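Local coordinates for cobalamin biosynthesis protein CobN (PDB 7C6O) that serves as the large, catalytic subunit of cobaltochelatase, the enzyme that inserts cobalt into the corrin ring during cobalamin biosynthesis, at residues L555-N560 with P595-Q600; T599-K602 with H606-L609. All blocks are in the same frame, centred on the assembly; numbering follows the deposited sequence.

Contact 1 (L555-N560 with P595-Q600)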
loop_
_atom_site.group_PDB
_atom_site.type_symbol
_atom_site.label_atom_id
_atom_site.label_comp_id
_atom_site.label_asym_id
_atom_site.label_seq_id
_atom_site.Cartn_x
_atom_site.Cartn_y
_atom_site.Cartn_z
ATOM N N LEU A 555 9.825 4.716 13.047
ATOM C CA LEU A 555 8.657 4.964 13.888
ATOM C C LEU A 555 7.548 5.651 13.094
ATOM O O LEU A 555 7.629 6.848 12.803
ATOM C CB LEU A 555 9.052 5.793 15.107
ATOM C CG LEU A 555 9.721 4.957 16.196
ATOM C CD1 LEU A 555 10.002 5.799 17.425
ATOM C CD2 LEU A 555 8.851 3.758 16.541
ATOM N N GLY A 556 6.509 4.891 12.754
ATOM C CA GLY A 556 5.266 5.462 12.282
ATOM C C GLY A 556 5.240 5.768 10.794
ATOM O O GLY A 556 6.261 5.819 10.102
ATOM N N LYS A 557 4.022 6.003 10.303
ATOM C CA LYS A 557 3.782 6.286 8.891
ATOM C C LYS A 557 4.015 7.765 8.598
ATOM O O LYS A 557 3.318 8.621 9.156
ATOM C CB LYS A 557 2.352 5.893 8.517
ATOM C CG LYS A 557 1.950 6.222 7.082
ATOM C CD LYS A 557 1.085 7.460 6.986
ATOM C CE LYS A 557 0.591 7.677 5.564
ATOM N NZ LYS A 557 -0.073 8.999 5.386
ATOM N N HIS A 558 4.982 8.081 7.730
ATOM C CA HIS A 558 5.957 7.143 7.163
ATOM C C HIS A 558 7.213 7.923 6.790
ATOM O O HIS A 558 7.188 9.153 6.742
ATOM C CB HIS A 558 5.413 6.412 5.926
ATOM C CG HIS A 558 4.960 7.322 4.826
ATOM N ND1 HIS A 558 3.640 7.415 4.437
ATOM C CD2 HIS A 558 5.647 8.172 4.027
ATOM C CE1 HIS A 558 3.534 8.286 3.451
ATOM N NE2 HIS A 558 4.736 8.761 3.182
ATOM N N GLY A 559 8.306 7.205 6.507
ATOM C CA GLY A 559 9.538 7.828 6.072
ATOM C C GLY A 559 9.632 7.938 4.558
ATOM O O GLY A 559 8.704 7.615 3.819
ATOM N N ASN A 560 10.795 8.403 4.091
ATOM C CA ASN A 560 10.995 8.647 2.670
ATOM C C ASN A 560 11.862 7.606 1.974
ATOM O O ASN A 560 11.933 7.618 0.741
ATOM C CB ASN A 560 11.600 10.043 2.437
ATOM C CG ASN A 560 12.939 10.248 3.143
ATOM O OD1 ASN A 560 13.669 9.300 3.433
ATOM N ND2 ASN A 560 13.268 11.508 3.412
ATOM N N PRO A 595 -3.047 0.937 4.536
ATOM C CA PRO A 595 -2.428 -0.244 3.907
ATOM C C PRO A 595 -1.478 0.084 2.770
ATOM O O PRO A 595 -0.443 -0.580 2.630
ATOM C CB PRO A 595 -3.639 -1.046 3.413
ATOM C CG PRO A 595 -4.721 -0.033 3.253
ATOM C CD PRO A 595 -4.507 0.960 4.345
ATOM N N GLY A 596 -1.800 1.080 1.944
ATOM C CA GLY A 596 -0.964 1.361 0.786
ATOM C C GLY A 596 0.430 1.818 1.170
ATOM O O GLY A 596 1.431 1.333 0.634
ATOM N N GLU A 597 0.514 2.754 2.114
ATOM C CA GLU A 597 1.816 3.274 2.507
ATOM C C GLU A 597 2.642 2.211 3.226
ATOM O O GLU A 597 3.861 2.133 3.038
ATOM C CB GLU A 597 1.635 4.517 3.376
ATOM C CG GLU A 597 0.850 5.639 2.692
ATOM C CD GLU A 597 -0.660 5.509 2.863
ATOM O OE1 GLU A 597 -1.144 4.403 3.191
ATOM O OE2 GLU A 597 -1.368 6.522 2.673
ATOM N N GLY A 598 1.998 1.377 4.045
ATOM C CA GLY A 598 2.724 0.290 4.684
ATOM C C GLY A 598 3.218 -0.733 3.682
ATOM O O GLY A 598 4.330 -1.255 3.807
ATOM N N THR A 599 2.399 -1.024 2.671
ATOM C CA THR A 599 2.776 -1.990 1.646
ATOM C C THR A 599 4.000 -1.526 0.865
ATOM O O THR A 599 4.850 -2.342 0.484
ATOM C CB THR A 599 1.586 -2.225 0.713
ATOM O OG1 THR A 599 0.502 -2.791 1.461
ATOM C CG2 THR A 599 1.953 -3.161 -0.414
ATOM N N GLN A 600 4.118 -0.217 0.629
ATOM C CA GLN A 600 5.274 0.288 -0.105
ATOM C C GLN A 600 6.565 0.024 0.658
ATOM O O GLN A 600 7.592 -0.315 0.058
ATOM C CB GLN A 600 5.113 1.783 -0.393
ATOM C CG GLN A 600 6.113 2.337 -1.415
ATOM C CD GLN A 600 5.857 1.838 -2.835
ATOM O OE1 GLN A 600 5.751 0.635 -3.081
ATOM N NE2 GLN A 600 5.763 2.767 -3.777
#
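Lys-557 and His-558 meet Glu-597 in a small, mostly aliphatic contact with a loose ionic component, where the loop after strand 551-555 passes the first turn of helix 595-604. Only these three side chains touch, burying 120 Å² in all, and no hydrogen bond crosses between 555-560 and 595-600. The lysine supplies its methylene chain: CE of Lys-557 lies 3.5 Å from CG of Glu-597. Its CG is anti to the backbone N (chi1 176°), and a bend at chi2 (-102°) carries the far end obliquely across the glutamate. From there NZ of Lys-557 makes a long salt bridge to OE2 of Glu-597 at 3.9 Å, and a weak, long ion pair with Asp-594. The other carboxylate oxygen, OE1, is hydrogen-bonded to Thr-888, which also takes the N-H of Gly-596, so the carboxylate is probably oriented mainly by Thr-888 of helix 887-893. His-558, which follows a cis peptide bond, brings its ring obliquely onto the glutamate stem, with ND1 of His-558 3.7 Å from CB of Glu-597. Ring and carboxylate planes are 36° apart. On the helix, OG1 of Thr-599 bonds to O of Pro-595 at 2.7 Å, on the opposite face of that carbonyl from the backbone N-H of Thr-599. Phe-590 of strand 586-591 packs against all three contacting side chains. ND1 of His-558 is buried here with no hydrogen-bonding partner in the model; at 5.4 Å from OE2 of Glu-597 it is too far to bond the carboxylate, so the histidine contributes packing and the long lysine bridge is the contact's polar link.

Contact 2 (T599-K602 with H606-L609)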
loop_
_atom_site.group_PDB
_atom_site.type_symbol
_atom_site.label_atom_id
_atom_site.label_comp_id
_atom_site.label_asym_id
_atom_site.label_seq_id
_atom_site.Cartn_x
_atom_site.Cartn_y
_atom_site.Cartn_z
ATOM N N THR A 599 2.399 -1.024 2.671
ATOM C CA THR A 599 2.776 -1.990 1.646
ATOM C C THR A 599 4.000 -1.526 0.865
ATOM O O THR A 599 4.850 -2.342 0.484
ATOM C CB THR A 599 1.586 -2.225 0.713
ATOM O OG1 THR A 599 0.502 -2.791 1.461
ATOM C CG2 THR A 599 1.953 -3.161 -0.414
ATOM N N GLN A 600 4.118 -0.217 0.629
ATOM C CA GLN A 600 5.274 0.288 -0.105
ATOM C C GLN A 600 6.565 0.024 0.658
ATOM O O GLN A 600 7.592 -0.315 0.058
ATOM C CB GLN A 600 5.113 1.783 -0.393
ATOM C CG GLN A 600 6.113 2.337 -1.415
ATOM C CD GLN A 600 5.857 1.838 -2.835
ATOM O OE1 GLN A 600 5.751 0.635 -3.081
ATOM N NE2 GLN A 600 5.763 2.767 -3.777
ATOM N N ALA A 601 6.528 0.160 1.984
ATOM C CA ALA A 601 7.696 -0.178 2.788
ATOM C C ALA A 601 7.982 -1.674 2.741
ATOM O O ALA A 601 9.147 -2.086 2.698
ATOM C CB ALA A 601 7.494 0.290 4.229
ATOM N N LYS A 602 6.931 -2.502 2.745
ATOM C CA LYS A 602 7.119 -3.949 2.653
ATOM C C LYS A 602 7.838 -4.338 1.369
ATOM O O LYS A 602 8.679 -5.244 1.368
ATOM C CB LYS A 602 5.771 -4.670 2.718
ATOM C CG LYS A 602 5.036 -4.572 4.046
ATOM C CD LYS A 602 3.608 -5.103 3.914
ATOM C CE LYS A 602 3.567 -6.616 3.734
ATOM N NZ LYS A 602 3.834 -7.340 5.011
ATOM N N HIS A 606 11.920 -4.087 2.071
ATOM C CA HIS A 606 11.758 -5.364 2.771
ATOM C C HIS A 606 11.314 -5.218 4.224
ATOM O O HIS A 606 11.776 -5.960 5.096
ATOM C CB HIS A 606 13.053 -6.187 2.704
ATOM C CG HIS A 606 14.262 -5.485 3.244
ATOM N ND1 HIS A 606 15.160 -4.824 2.433
ATOM C CD2 HIS A 606 14.734 -5.361 4.508
ATOM C CE1 HIS A 606 16.126 -4.314 3.176
ATOM N NE2 HIS A 606 15.890 -4.623 4.437
ATOM N N ALA A 607 10.401 -4.289 4.490
ATOM C CA ALA A 607 10.038 -3.982 5.865
ATOM C C ALA A 607 9.215 -5.104 6.487
ATOM O O ALA A 607 8.413 -5.760 5.816
ATOM C CB ALA A 607 9.250 -2.674 5.928
ATOM N N VAL A 608 9.432 -5.326 7.779
ATOM C CA VAL A 608 8.532 -6.113 8.614
ATOM C C VAL A 608 7.675 -5.120 9.383
ATOM O O VAL A 608 8.156 -4.462 10.311
ATOM C CB VAL A 608 9.296 -7.043 9.566
ATOM C CG1 VAL A 608 8.328 -7.757 10.505
ATOM C CG2 VAL A 608 10.126 -8.055 8.785
ATOM N N LEU A 609 6.411 -4.986 8.992
ATOM C CA LEU A 609 5.512 -4.084 9.694
ATOM C C LEU A 609 5.068 -4.695 11.015
ATOM O O LEU A 609 4.946 -5.914 11.154
ATOM C CB LEU A 609 4.279 -3.769 8.846
ATOM C CG LEU A 609 4.487 -3.237 7.428
ATOM C CD1 LEU A 609 3.146 -2.879 6.812
ATOM C CD2 LEU A 609 5.430 -2.039 7.410
HETATM O O HOH W 1 8.558 -7.117 3.355
#
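The carbonyl oxygen of Lys-602 holds a water at 2.7 Å, and the same water donates its second bond to O of Ala-607, 2.8 Å away, bridging helix 595-604 to the chain that follows. That oxygen also receives a CA-H...O contact from His-606, with CA of His-606 3.4 Å from O of Lys-602. The carbonyl one residue earlier, O of Ala-601, accepts a direct bond from N of Ala-607 at 3.1 Å, the donor lying above the carbonyl plane (37° out of it). Together these interactions tie the last turn of the helix to the tight link into strand 608-612, which completes the beta-alpha-beta unit begun by strand 586-591; Val-608 pairs with Leu-586 and Tyr-588 of that strand. Beside the polar bridge the methyls of Ala-601 and Ala-607 pack CB to CB at 3.8 Å, both also touching Tyr-588. Lys-602 and Leu-609 cross at about a right angle, CG of Lys-602 lying 3.7 Å from CG of Leu-609 and CD of Lys-602 bearing on CD1 of Leu-609. Bends at chi3 (71°) and chi4 (75°) turn the amine of Lys-602 to hydrogen bonds with OD1 of Asn-841 and O of Phe-842.

Overall arrangement
Both contacts use helix 595-604 and share Thr-599 and Gln-600, with centres about 7 Å apart. Contact 1 joins the beginning of the helix to a loop distant in sequence and is partly buried; contact 2 joins its later turns to the strand just after it and is fully buried. Their chemistry differs accordingly: a long salt bridge and packing of aliphatic stems and an imidazole in the first, backbone bonds, a bridging water and close apolar packing in the second. Strand 586-591 backs both: Phe-590 and Tyr-588 in contact 1, Tyr-588 and Leu-586 in contact 2. They also touch directly, O of Gly-598 lying 3.6 Å from CD1 of Leu-609.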